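Triacylglycerol lipase (Yarrowia lipolytica, PDB 3O0D) probably hydrolyses triacylglycerols as a secreted, glycosylated alpha/beta-hydrolase of the class 3 lipase family. Local coordinates at residues A[246-250]-A[272-277]; A[24-29]-A[159-163]; A[172-177]-A[200-205]; A[58-62]-A[83-89]; A[98-102]-A[235-239]. All blocks are in the same frame, centred on the assembly; numbering follows the deposited sequence.

Contact 1: residues A[246-250]-A[272-277]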
# COMPACT_ATOMS: atom_id res chain seq x y z
N GLY A 246 -5.92 -10.37 -2.74
CA GLY A 246 -4.55 -10.06 -3.08
C GLY A 246 -3.53 -10.10 -1.91
O GLY A 246 -2.43 -9.61 -2.05
N GLU A 247 -3.95 -10.71 -0.80
CA GLU A 247 -3.12 -10.72 0.42
C GLU A 247 -1.84 -11.61 0.25
O GLU A 247 -1.95 -12.73 -0.31
CB GLU A 247 -3.95 -11.29 1.57
CG GLU A 247 -3.14 -11.31 2.93
CD GLU A 247 -3.98 -11.65 4.13
OE1 GLU A 247 -5.13 -12.22 3.96
OE2 GLU A 247 -3.53 -11.39 5.29
N VAL A 248 -0.69 -11.04 0.66
CA VAL A 248 0.59 -11.77 0.79
C VAL A 248 1.00 -11.65 2.29
O VAL A 248 1.13 -10.57 2.78
CB VAL A 248 1.62 -11.01 0.02
CG1 VAL A 248 3.02 -11.76 0.16
CG2 VAL A 248 1.16 -10.98 -1.53
N PHE A 249 1.11 -12.77 2.98
CA PHE A 249 1.18 -12.77 4.45
C PHE A 249 2.56 -13.22 4.85
O PHE A 249 3.03 -14.29 4.44
CB PHE A 249 0.17 -13.77 4.95
CG PHE A 249 0.06 -13.87 6.45
CD1 PHE A 249 -0.36 -12.71 7.20
CD2 PHE A 249 0.28 -15.07 7.07
CE1 PHE A 249 -0.63 -12.88 8.61
CE2 PHE A 249 0.10 -15.23 8.44
CZ PHE A 249 -0.38 -14.10 9.20
N ILE A 250 3.17 -12.42 5.75
CA ILE A 250 4.47 -12.80 6.35
C ILE A 250 4.10 -13.52 7.63
O ILE A 250 3.72 -12.86 8.62
CB ILE A 250 5.24 -11.57 6.67
CG1 ILE A 250 5.58 -10.76 5.40
CG2 ILE A 250 6.56 -11.96 7.40
CD1 ILE A 250 6.16 -9.33 5.76
N GLN A 272 -5.91 -18.39 7.63
CA GLN A 272 -4.48 -18.80 7.67
C GLN A 272 -3.56 -17.59 7.61
O GLN A 272 -2.31 -17.69 7.83
CB GLN A 272 -4.20 -19.75 6.48
CG GLN A 272 -4.59 -21.16 6.74
CD GLN A 272 -3.65 -21.81 7.75
OE1 GLN A 272 -2.40 -21.77 7.58
NE2 GLN A 272 -4.22 -22.45 8.77
N CYS A 273 -4.11 -16.43 7.32
CA CYS A 273 -3.42 -15.16 7.15
C CYS A 273 -3.86 -14.09 8.19
O CYS A 273 -4.07 -14.46 9.28
CB CYS A 273 -3.50 -14.65 5.72
SG CYS A 273 -2.95 -16.01 4.65
N SER A 274 -3.93 -12.82 7.83
CA SER A 274 -4.24 -11.71 8.80
C SER A 274 -5.48 -11.96 9.65
O SER A 274 -5.48 -11.72 10.88
CB SER A 274 -4.57 -10.44 8.08
OG SER A 274 -3.41 -9.77 7.77
N ALA A 275 -6.55 -12.45 8.97
CA ALA A 275 -7.82 -12.69 9.67
C ALA A 275 -7.69 -13.67 10.81
O ALA A 275 -8.58 -13.72 11.72
CB ALA A 275 -8.96 -13.13 8.68
N GLY A 276 -6.70 -14.56 10.74
CA GLY A 276 -6.41 -15.55 11.80
C GLY A 276 -5.46 -15.08 12.94
O GLY A 276 -5.15 -15.94 13.86
N ASN A 277 -5.07 -13.82 12.92
CA ASN A 277 -4.19 -13.25 14.03
C ASN A 277 -4.88 -13.60 15.39
O ASN A 277 -6.12 -13.43 15.50
CB ASN A 277 -4.12 -11.78 13.94
CG ASN A 277 -3.05 -11.30 12.91
OD1 ASN A 277 -2.19 -12.12 12.48
ND2 ASN A 277 -3.15 -10.06 12.47
O HOH W 1 -7.09 -12.41 6.00

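Contact 2: residues A[24-29]-A[159-163]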
# COMPACT_ATOMS: atom_id res chain seq x y z
N LEU A 24 11.40 0.43 -0.42
CA LEU A 24 11.00 1.71 -0.99
C LEU A 24 10.00 2.39 -0.03
O LEU A 24 10.05 3.64 0.13
CB LEU A 24 10.35 1.55 -2.36
CG LEU A 24 11.48 1.25 -3.37
CD1 LEU A 24 10.76 0.69 -4.68
CD2 LEU A 24 12.49 2.41 -3.76
N ALA A 25 9.06 1.60 0.46
CA ALA A 25 8.08 2.18 1.48
C ALA A 25 8.77 2.71 2.67
O ALA A 25 8.37 3.79 3.20
CB ALA A 25 7.12 1.11 1.90
N ASN A 26 9.78 2.01 3.18
CA ASN A 26 10.59 2.48 4.36
C ASN A 26 11.22 3.78 4.12
O ASN A 26 11.18 4.67 4.98
CB ASN A 26 11.57 1.32 4.74
CG ASN A 26 12.75 1.75 5.54
OD1 ASN A 26 13.39 2.75 5.26
ND2 ASN A 26 13.13 0.90 6.51
N ILE A 27 11.72 4.00 2.87
CA ILE A 27 12.35 5.26 2.52
C ILE A 27 11.34 6.47 2.62
O ILE A 27 11.78 7.64 2.77
CB ILE A 27 13.07 5.10 1.13
CG1 ILE A 27 14.23 4.13 1.38
CG2 ILE A 27 13.68 6.49 0.61
CD1 ILE A 27 14.72 3.53 -0.02
N GLY A 28 10.08 6.19 2.58
CA GLY A 28 9.04 7.24 2.67
C GLY A 28 9.15 7.88 4.04
O GLY A 28 8.79 9.07 4.17
N TYR A 29 9.69 7.18 5.03
CA TYR A 29 9.86 7.76 6.36
C TYR A 29 11.11 8.65 6.47
O TYR A 29 11.32 9.25 7.47
CB TYR A 29 9.79 6.67 7.45
CG TYR A 29 8.44 6.00 7.52
CD1 TYR A 29 7.47 6.52 8.30
CD2 TYR A 29 8.15 4.86 6.84
CE1 TYR A 29 6.26 5.97 8.39
CE2 TYR A 29 6.95 4.29 6.92
CZ TYR A 29 5.95 4.87 7.71
OH TYR A 29 4.70 4.34 7.85
N THR A 159 3.62 2.45 -4.02
CA THR A 159 3.75 1.63 -2.77
C THR A 159 3.62 2.50 -1.53
O THR A 159 3.81 3.68 -1.56
CB THR A 159 5.06 0.75 -2.80
OG1 THR A 159 5.03 -0.19 -1.69
CG2 THR A 159 6.24 1.58 -2.66
N GLY A 160 3.24 1.86 -0.45
CA GLY A 160 3.24 2.64 0.84
C GLY A 160 2.92 1.66 1.95
O GLY A 160 2.26 0.63 1.77
N HIS A 161 3.31 2.14 3.16
CA HIS A 161 3.05 1.37 4.41
C HIS A 161 2.03 2.12 5.26
O HIS A 161 1.96 3.32 5.16
CB HIS A 161 4.38 1.27 5.11
CG HIS A 161 4.28 0.84 6.57
ND1 HIS A 161 4.02 -0.46 7.00
CD2 HIS A 161 4.37 1.63 7.68
CE1 HIS A 161 4.00 -0.46 8.34
NE2 HIS A 161 4.22 0.78 8.75
N SER A 162 1.14 1.34 5.87
CA SER A 162 0.13 1.91 6.84
C SER A 162 -0.82 2.83 6.07
O SER A 162 -1.41 2.43 5.13
CB SER A 162 0.91 2.68 7.91
OG SER A 162 0.00 2.75 9.09
N LEU A 163 -1.08 4.06 6.56
CA LEU A 163 -2.01 4.92 5.81
C LEU A 163 -1.46 5.15 4.36
O LEU A 163 -2.28 5.33 3.43
CB LEU A 163 -2.14 6.24 6.59
CG LEU A 163 -3.12 7.24 5.93
CD1 LEU A 163 -4.54 6.64 5.88
CD2 LEU A 163 -2.97 8.59 6.65
O HOH W 2 5.49 4.11 3.11
O HOH W 3 2.33 5.80 7.34

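Contact 3: residues A[172-177]-A[200-205]. With NAG (2-acetamido-2-deoxy-beta-D-glucopyranose), chain H.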
# COMPACT_ATOMS: atom_id res chain seq x y z
N GLY A 172 -3.35 3.94 -6.99
CA GLY A 172 -3.25 2.96 -8.09
C GLY A 172 -4.56 2.76 -8.87
O GLY A 172 -4.60 2.65 -10.12
N ILE A 173 -5.66 2.83 -8.15
CA ILE A 173 -6.98 2.73 -8.76
C ILE A 173 -7.19 3.95 -9.64
O ILE A 173 -7.66 3.77 -10.81
CB ILE A 173 -8.09 2.56 -7.73
CG1 ILE A 173 -8.00 1.15 -7.10
CG2 ILE A 173 -9.50 2.62 -8.44
CD1 ILE A 173 -8.75 1.11 -5.78
N ASN A 174 -6.84 5.14 -9.17
CA ASN A 174 -6.88 6.43 -9.96
C ASN A 174 -6.11 6.21 -11.30
O ASN A 174 -6.66 6.38 -12.37
CB ASN A 174 -6.28 7.59 -9.17
CG ASN A 174 -5.62 8.58 -10.00
OD1 ASN A 174 -4.36 8.89 -9.93
ND2 ASN A 174 -6.44 9.16 -10.89
N LEU A 175 -4.86 5.76 -11.20
CA LEU A 175 -4.00 5.62 -12.40
C LEU A 175 -4.61 4.57 -13.36
O LEU A 175 -4.58 4.76 -14.59
CB LEU A 175 -2.60 5.18 -11.97
CG LEU A 175 -1.80 6.31 -11.37
CD1 LEU A 175 -0.42 5.74 -10.75
CD2 LEU A 175 -1.45 7.47 -12.34
N LYS A 176 -5.11 3.47 -12.82
CA LYS A 176 -5.64 2.38 -13.58
C LYS A 176 -6.97 2.75 -14.32
O LYS A 176 -7.09 2.54 -15.51
CB LYS A 176 -5.85 1.21 -12.64
CG LYS A 176 -6.68 0.09 -13.19
CD LYS A 176 -5.90 -0.81 -14.05
CE LYS A 176 -5.80 -2.18 -13.38
NZ LYS A 176 -5.13 -3.12 -14.31
N VAL A 177 -7.91 3.37 -13.65
CA VAL A 177 -9.07 3.84 -14.38
C VAL A 177 -8.76 5.00 -15.34
O VAL A 177 -9.52 5.24 -16.24
CB VAL A 177 -10.30 4.22 -13.47
CG1 VAL A 177 -10.74 3.12 -12.64
CG2 VAL A 177 -10.06 5.41 -12.76
N TRP A 200 -15.29 -4.55 -6.85
CA TRP A 200 -15.03 -3.80 -8.02
C TRP A 200 -13.52 -3.72 -8.26
O TRP A 200 -13.04 -3.95 -9.40
CB TRP A 200 -15.69 -2.43 -7.90
CG TRP A 200 -15.25 -1.45 -9.01
CD1 TRP A 200 -15.72 -1.44 -10.32
CD2 TRP A 200 -14.35 -0.39 -8.91
NE1 TRP A 200 -15.14 -0.44 -11.01
CE2 TRP A 200 -14.28 0.22 -10.19
CE3 TRP A 200 -13.56 0.13 -7.88
CZ2 TRP A 200 -13.48 1.34 -10.44
CZ3 TRP A 200 -12.76 1.22 -8.14
CH2 TRP A 200 -12.71 1.81 -9.42
N VAL A 201 -12.75 -3.46 -7.17
CA VAL A 201 -11.27 -3.49 -7.22
C VAL A 201 -10.81 -4.88 -7.71
O VAL A 201 -9.90 -4.94 -8.55
CB VAL A 201 -10.70 -3.16 -5.87
CG1 VAL A 201 -9.13 -3.49 -5.87
CG2 VAL A 201 -10.94 -1.67 -5.58
N ASP A 202 -11.41 -5.96 -7.25
CA ASP A 202 -10.97 -7.31 -7.68
C ASP A 202 -11.25 -7.44 -9.21
O ASP A 202 -10.46 -7.95 -9.96
CB ASP A 202 -11.70 -8.41 -6.95
CG ASP A 202 -11.13 -8.72 -5.56
OD1 ASP A 202 -10.10 -8.07 -5.20
OD2 ASP A 202 -11.75 -9.55 -4.81
N LYS A 203 -12.43 -6.98 -9.66
CA LYS A 203 -12.68 -7.05 -11.11
C LYS A 203 -11.68 -6.23 -11.88
O LYS A 203 -11.23 -6.65 -12.95
CB LYS A 203 -14.11 -6.55 -11.39
CG LYS A 203 -15.15 -7.48 -10.89
CD LYS A 203 -16.61 -7.02 -11.30
CE LYS A 203 -17.59 -7.31 -10.18
NZ LYS A 203 -19.10 -7.42 -10.52
N LEU A 204 -11.33 -5.04 -11.37
CA LEU A 204 -10.50 -4.08 -12.03
C LEU A 204 -9.11 -4.70 -12.16
O LEU A 204 -8.48 -4.67 -13.22
CB LEU A 204 -10.48 -2.74 -11.30
CG LEU A 204 -9.69 -1.55 -11.80
CD1 LEU A 204 -10.29 -0.93 -13.12
CD2 LEU A 204 -9.65 -0.46 -10.77
N PHE A 205 -8.62 -5.28 -11.06
CA PHE A 205 -7.21 -5.75 -11.12
C PHE A 205 -7.03 -7.18 -11.48
O PHE A 205 -5.94 -7.51 -11.99
CB PHE A 205 -6.48 -5.51 -9.74
CG PHE A 205 -5.99 -4.12 -9.58
CD1 PHE A 205 -4.71 -3.75 -10.04
CD2 PHE A 205 -6.77 -3.13 -9.01
CE1 PHE A 205 -4.25 -2.45 -9.92
CE2 PHE A 205 -6.31 -1.87 -8.87
CZ PHE A 205 -5.04 -1.49 -9.30
C1 NAG H . -5.69 12.13 -14.29
C2 NAG H . -4.32 11.42 -14.41
C3 NAG H . -3.83 11.59 -15.85
C4 NAG H . -4.88 11.09 -16.84
C5 NAG H . -6.13 11.90 -16.59
C6 NAG H . -7.29 11.72 -17.59
C7 NAG H . -2.92 11.40 -12.39
C8 NAG H . -1.83 12.06 -11.60
N2 NAG H . -3.29 11.99 -13.53
O3 NAG H . -2.59 10.87 -15.98
O4 NAG H . -4.44 11.39 -18.17
O5 NAG H . -6.55 11.60 -15.25
O6 NAG H . -7.44 10.36 -17.81
O7 NAG H . -3.47 10.38 -11.99

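Contact 4: residues A[58-62]-A[83-89]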
# COMPACT_ATOMS: atom_id res chain seq x y z
N GLU A 58 10.03 15.45 -3.22
CA GLU A 58 9.39 14.97 -1.99
C GLU A 58 8.09 15.81 -1.79
O GLU A 58 7.95 16.93 -2.34
CB GLU A 58 10.27 15.27 -0.81
CG GLU A 58 11.63 14.70 -0.76
CD GLU A 58 12.26 14.96 0.61
OE1 GLU A 58 13.39 14.48 0.83
OE2 GLU A 58 11.65 15.67 1.47
N PHE A 59 7.15 15.28 -1.04
CA PHE A 59 6.01 16.08 -0.62
C PHE A 59 5.70 15.79 0.89
O PHE A 59 5.97 14.69 1.40
CB PHE A 59 4.80 15.79 -1.52
CG PHE A 59 4.40 14.31 -1.62
CD1 PHE A 59 3.38 13.75 -0.83
CD2 PHE A 59 5.04 13.47 -2.57
CE1 PHE A 59 2.99 12.38 -0.94
CE2 PHE A 59 4.69 12.08 -2.63
CZ PHE A 59 3.67 11.56 -1.87
N HIS A 60 5.12 16.77 1.61
CA HIS A 60 4.87 16.55 3.03
C HIS A 60 3.72 17.53 3.36
O HIS A 60 3.87 18.72 3.04
CB HIS A 60 6.16 16.82 3.80
CG HIS A 60 5.94 17.19 5.24
ND1 HIS A 60 5.94 16.27 6.27
CD2 HIS A 60 5.73 18.41 5.82
CE1 HIS A 60 5.67 16.90 7.42
NE2 HIS A 60 5.55 18.20 7.16
N ASP A 61 2.62 17.02 3.90
CA ASP A 61 1.55 17.92 4.42
C ASP A 61 1.16 17.41 5.82
O ASP A 61 0.73 16.30 5.99
CB ASP A 61 0.39 17.96 3.43
CG ASP A 61 -0.62 19.07 3.73
OD1 ASP A 61 -0.57 19.59 4.87
OD2 ASP A 61 -1.46 19.32 2.87
N PRO A 62 1.31 18.27 6.87
CA PRO A 62 0.94 17.83 8.20
C PRO A 62 -0.40 18.38 8.68
O PRO A 62 -0.75 18.23 9.85
CB PRO A 62 2.07 18.44 9.05
CG PRO A 62 2.38 19.80 8.40
CD PRO A 62 2.11 19.51 6.87
N LEU A 83 6.06 5.99 -6.98
CA LEU A 83 5.38 6.94 -6.10
C LEU A 83 5.24 6.19 -4.72
O LEU A 83 4.68 5.13 -4.67
CB LEU A 83 3.99 7.21 -6.65
CG LEU A 83 3.16 8.12 -5.68
CD1 LEU A 83 3.88 9.42 -5.38
CD2 LEU A 83 1.82 8.38 -6.38
N VAL A 84 5.78 6.84 -3.67
CA VAL A 84 5.81 6.16 -2.37
C VAL A 84 5.14 7.13 -1.41
O VAL A 84 5.43 8.33 -1.43
CB VAL A 84 7.23 6.01 -1.94
CG1 VAL A 84 7.33 5.50 -0.43
CG2 VAL A 84 7.98 4.94 -2.87
N ILE A 85 4.22 6.55 -0.64
CA ILE A 85 3.37 7.43 0.23
C ILE A 85 3.38 6.86 1.66
O ILE A 85 3.48 5.66 1.88
CB ILE A 85 1.98 7.40 -0.22
CG1 ILE A 85 1.85 7.58 -1.80
CG2 ILE A 85 1.22 8.65 0.43
CD1 ILE A 85 0.45 7.13 -2.36
N ARG A 86 3.25 7.77 2.64
CA ARG A 86 3.14 7.36 4.02
C ARG A 86 2.12 8.34 4.63
O ARG A 86 1.80 9.33 4.02
CB ARG A 86 4.53 7.52 4.75
CG ARG A 86 5.25 8.87 4.48
CD ARG A 86 6.15 9.48 5.51
NE ARG A 86 5.69 9.48 6.87
CZ ARG A 86 6.36 10.08 7.85
NH1 ARG A 86 7.50 10.74 7.58
NH2 ARG A 86 5.91 10.03 9.08
N GLY A 87 1.62 8.02 5.79
CA GLY A 87 0.90 9.06 6.63
C GLY A 87 1.86 10.04 7.20
O GLY A 87 2.95 9.69 7.69
N THR A 88 1.49 11.36 7.23
CA THR A 88 2.35 12.28 7.84
C THR A 88 2.42 12.17 9.40
O THR A 88 3.54 12.29 9.98
CB THR A 88 1.94 13.75 7.51
OG1 THR A 88 1.91 13.87 6.06
CG2 THR A 88 3.01 14.75 8.08
N HIS A 89 1.27 11.98 10.00
CA HIS A 89 1.18 11.93 11.45
C HIS A 89 1.70 10.58 12.01
O HIS A 89 1.93 9.60 11.25
CB HIS A 89 -0.24 12.33 11.88
CG HIS A 89 -0.42 13.81 11.77
ND1 HIS A 89 0.04 14.67 12.74
CD2 HIS A 89 -0.93 14.60 10.77
CE1 HIS A 89 -0.17 15.93 12.35
NE2 HIS A 89 -0.73 15.91 11.15

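Contact 5: residues A[98-102]-A[235-239]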
# COMPACT_ATOMS: atom_id res chain seq x y z
N ILE A 98 -8.20 5.48 12.99
CA ILE A 98 -8.84 4.52 12.15
C ILE A 98 -9.63 3.45 12.91
O ILE A 98 -10.69 2.98 12.44
CB ILE A 98 -7.72 3.81 11.30
CG1 ILE A 98 -7.02 4.81 10.42
CG2 ILE A 98 -8.24 2.57 10.61
CD1 ILE A 98 -5.65 4.15 9.80
N ARG A 99 -9.08 3.06 14.05
CA ARG A 99 -9.56 1.96 14.91
C ARG A 99 -10.87 2.36 15.62
O ARG A 99 -11.80 1.56 15.72
CB ARG A 99 -8.47 1.67 15.94
CG ARG A 99 -8.44 0.27 16.53
CD ARG A 99 -7.19 0.10 17.38
NE ARG A 99 -7.16 1.01 18.53
CZ ARG A 99 -6.14 1.11 19.39
NH1 ARG A 99 -5.05 0.37 19.24
NH2 ARG A 99 -6.22 1.95 20.41
N ILE A 100 -10.94 3.61 16.06
CA ILE A 100 -11.97 4.12 16.99
C ILE A 100 -13.01 5.07 16.37
O ILE A 100 -14.17 5.07 16.78
CB ILE A 100 -11.27 4.87 18.22
CG1 ILE A 100 -10.14 4.05 18.89
CG2 ILE A 100 -12.27 5.33 19.26
CD1 ILE A 100 -10.59 2.64 19.42
N MET A 101 -12.59 5.91 15.42
CA MET A 101 -13.47 6.89 14.77
C MET A 101 -14.24 6.30 13.57
O MET A 101 -13.65 5.74 12.62
CB MET A 101 -12.66 8.14 14.37
CG MET A 101 -11.85 8.83 15.53
SD MET A 101 -12.82 9.78 16.77
CE MET A 101 -13.64 8.49 17.75
N GLN A 102 -15.57 6.46 13.59
CA GLN A 102 -16.46 5.92 12.53
C GLN A 102 -16.63 6.81 11.24
O GLN A 102 -17.60 7.55 11.14
CB GLN A 102 -17.85 5.69 13.15
CG GLN A 102 -18.45 4.35 12.84
CD GLN A 102 -18.44 3.45 14.05
OE1 GLN A 102 -17.50 3.45 14.85
NE2 GLN A 102 -19.49 2.66 14.20
N VAL A 235 -8.44 -3.57 10.50
CA VAL A 235 -9.35 -2.42 10.77
C VAL A 235 -9.47 -1.50 9.54
O VAL A 235 -8.70 -1.59 8.61
CB VAL A 235 -8.83 -1.62 11.98
CG1 VAL A 235 -8.72 -2.52 13.16
CG2 VAL A 235 -7.52 -0.98 11.70
N PRO A 236 -10.48 -0.62 9.51
CA PRO A 236 -11.56 -0.60 10.49
C PRO A 236 -12.43 -1.84 10.21
O PRO A 236 -12.51 -2.34 9.05
CB PRO A 236 -12.36 0.66 10.12
CG PRO A 236 -11.78 1.21 8.90
CD PRO A 236 -10.63 0.34 8.38
N PHE A 237 -13.04 -2.37 11.23
CA PHE A 237 -13.91 -3.53 11.01
C PHE A 237 -15.44 -3.28 11.05
O PHE A 237 -16.23 -4.24 11.03
CB PHE A 237 -13.57 -4.60 12.03
CG PHE A 237 -13.39 -4.07 13.42
CD1 PHE A 237 -12.24 -4.35 14.14
CD2 PHE A 237 -14.40 -3.32 14.02
CE1 PHE A 237 -12.09 -3.91 15.44
CE2 PHE A 237 -14.23 -2.87 15.32
CZ PHE A 237 -13.07 -3.18 16.01
N TRP A 238 -15.87 -2.02 11.09
CA TRP A 238 -17.30 -1.75 11.08
C TRP A 238 -17.81 -2.75 10.01
O TRP A 238 -17.39 -2.72 8.84
CB TRP A 238 -17.58 -0.28 10.71
CG TRP A 238 -16.56 0.70 11.32
CD1 TRP A 238 -15.82 1.69 10.68
CD2 TRP A 238 -16.14 0.72 12.68
NE1 TRP A 238 -14.99 2.34 11.60
CE2 TRP A 238 -15.16 1.74 12.82
CE3 TRP A 238 -16.52 -0.00 13.81
CZ2 TRP A 238 -14.55 2.03 14.04
CZ3 TRP A 238 -15.92 0.29 15.01
CH2 TRP A 238 -14.95 1.29 15.12
N ASP A 239 -18.69 -3.65 10.39
CA ASP A 239 -19.31 -4.44 9.36
C ASP A 239 -19.64 -3.51 8.19
O ASP A 239 -19.95 -2.36 8.38
CB ASP A 239 -20.57 -5.07 9.87
CG ASP A 239 -21.59 -4.08 10.17
OD1 ASP A 239 -22.04 -3.42 9.23
OD2 ASP A 239 -21.91 -3.91 11.34
O HOH W 4 -12.50 -0.56 13.48

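Contact 1: residues A[246-250]-A[272-277]
E247 and F249 lie on the same side of strand 247-250, in the mixed central sheet of the alpha/beta-hydrolase fold, and both meet the loop around C273. A disulfide joins C273 to C265 on strand 262-265, so the loop is tied covalently to the strand next to 247-250.

The polar contacts converge on the E247 carboxylate. With CG anti to the backbone N (chi1 -179°) and an extended chain, E247 carries OE2 to S274, where it accepts from S274 N at 2.9 Å (N-H...O 156°) and, in the conformer described, from S274 OG at 3.0 Å. The two donors come from opposite faces of the carboxylate plane; T226 OG1 is a further hydrogen-bond partner of OE2. A water accepts from A275 N and donates to E247 OE1 at 2.8 Å, tying the second oxygen to the 3-10 turn. Cutting E247 back to an alanine removes the carboxylate, which would probably leave S274 N and OG without their shared acceptor and the turn freer to shift.

The apolar contacts use the F249 ring, whose face lies under the C273 backbone. C273 CB is 3.7 Å from F249 CG, while C273 SG makes an oblique sulfur-aromatic approach, 4.7 Å from the ring centroid. The CH-pi contact is almost axial: C273 CA stands 3.5 Å from the F249 centroid, only 4° off the ring normal.

Contact 2: residues A[24-29]-A[159-163]
T159 turns OG1 anti to its amide nitrogen (chi1 -170°), which places CG2 between N and C and directs this methyl at the helix: T159 CG2 lies 4.1 Å from L24 CB. The hydroxyl goes the other way, to a hydrogen bond with V185 O in the next strand. Further along, H161 holds CG anti to the backbone N (chi1 165°), while Y29 holds CG beside the backbone N and anti to the carbonyl carbon (chi1 -64°); the two rings then stand rim to rim, neither over the face of the other, with centroids 5.8 Å apart.

Between these two points the backbones come closest, A25 CA being 4.9 Å from G160 CA, with the small A25 side chain facing the strand. A25 CB rests 4.1 Å from H161 N. A water bridges the backbones, accepting from H161 N at 2.9 Å and donating to A25 O at 2.9 Å, and so serves two buried groups at once. A second water sits 2.8 Å from Y29 OH and donates a weak bond to H161 O.

The helix thus packs on the end of strand 155-161 where the chain turns at S162, whose positive phi, G-x-S-x-G sequence and hydrogen bond between S162 OG and H289 NE2 are consistent with the nucleophile elbow of an alpha/beta-hydrolase.

Contact 3: residues A[172-177]-A[200-205]
Helix 172-177 and helix 200-205 cross at 51°, their axes 11.5 Å apart at closest approach, with I173 level with V201 and K176 with L204. This separation is too wide for the two backbones to meet each other, and side chains make most of the interface; no hydrogen bond spans it.

I173 is the central knob, seated in a hole made by W200, V201, L204 and F205. Its two branches divide the work. CG2, anti to the backbone N, meets the six-membered ring of the indole obliquely, 3.5 Å from W200 CH2, and also touches L204. The other branch carries I173 CD1 to V201 CG2 at 3.5 Å, while CG1 lies at the edge of the F205 ring, in its plane. V177 CG1 adds a second methyl, also oblique to the indole, 3.9 Å from W200 CZ2.

K176 contributes its aliphatic part. The chain bends at chi2 (82°) and chi3, so it slides past L204, with K176 CG 3.7 Å from L204 CG, and lays CE over the F205 face in a CH-pi contact 4.0 Å from the ring centroid.

Another side of helix 172-177 faces the sugar: L175 CD2 is 3.6 Å from O7 of NAG, which also hydrogen-bonds D145 and H180.

Helix 163-177 connects strand 155-161 to strand 183-187, and helix 195-206 connects the latter to strand 222-227. The contact is therefore knob-into-hole packing between successive helices of beta-alpha-beta crossovers, lying together on one face of the alpha/beta-hydrolase sheet.

Contact 4: residues A[58-62]-A[83-89]
F59 adopts a chi1 of 55°, its CG between backbone N and carbonyl carbon, and this swings the ring off its own strand toward strand 83-87. The far end of the ring does the touching: F59 CE2 is 3.9 Å from L83 CD1, the two side chains crossing at about a right angle, and F59 CZ lies 3.7 Å from V84 O. I85 CG2 comes in at the ring edge, at 4.4 Å from F59 CE1.

Past the strand ends the contact becomes polar. T88 sets OG1 beside its own N, anti to the carbonyl carbon, and donates it to D61 O at 2.7 Å, arriving from above the carbonyl plane; S69 OG is a further partner of this hydroxyl. The same rotamer brings T88 CG2 within 3.5 Å of H60 CE1, oblique to the imidazole. H89 NE2 donates to P62 O at 2.7 Å (N-H...O 158°), with the acceptor close to the imidazole plane, which limits rotation of that ring.

The two strand segments run nearly parallel, 21° apart, but are not sheet neighbours: their axes stay 9.2 Å apart because strand 68-75 runs antiparallel between them. Helix 127-150 packs over the same region, meeting F59 through Q139 and I85 through T136.

Contact 5: residues A[98-102]-A[235-239]
The end of helix 91-100, which by its place in the chain probably belongs to the lid region of class 3 lipases, meets the loop before strand 247-250 through W238 and Q102. The Q102 amide lies over one face of the indole, stacked with planes 25° apart, and Q102 OE1 is 3.4 Å from W238 CH2. A bend at chi2 (108°) also puts CG over the five-membered ring, a CH-pi contact 4.1 Å from its centroid.

A water covers the opposite indole face. It donates to R99 O at 3.2 Å and accepts from F237 N at 2.9 Å, linking the last helical turn to the loop where no direct hydrogen bond does so. With the indole of W238 cut back to an alanine, the Q102 amide would probably lose its stacking surface and the water one of its walls.

Deeper in, the contact is apolar: I98 CG2 touches V235 CG2 at 3.8 Å and P236 CD at 4.0 Å. The peptide bond before P236 is cis.

Around this pairing, P236 also packs on I191 and Y241, the W238 ring meets that of Y241, and I98 reaches F66, so the end of helix 91-100 sits among the loops that follow strands 53-60, 183-187 and 222-227.

How the contacts relate
Contacts 1, 2 and 4 reach the ten-stranded sheet. Contacts 2 and 4 are neighbours, centres 9 Å apart, sharing the parallel pair 80-87 and 155-161 through probable backbone hydrogen bonds between T159 and both L83 and I85; in sequence, contact 4 falls between the two halves of contact 2. Contact 1 is farther along the sheet, its centre 26 Å from that of contact 4, on the opposite side of the chain's centre. Contact 3 continues from contact 2 through helix 163-177, and contact 5 follows contact 4 through helix 91-100. Contacts 2 and 5 alternate along the chain without touching, nearest atoms about 5 Å apart, bringing segments distant in sequence near the probable nucleophile elbow.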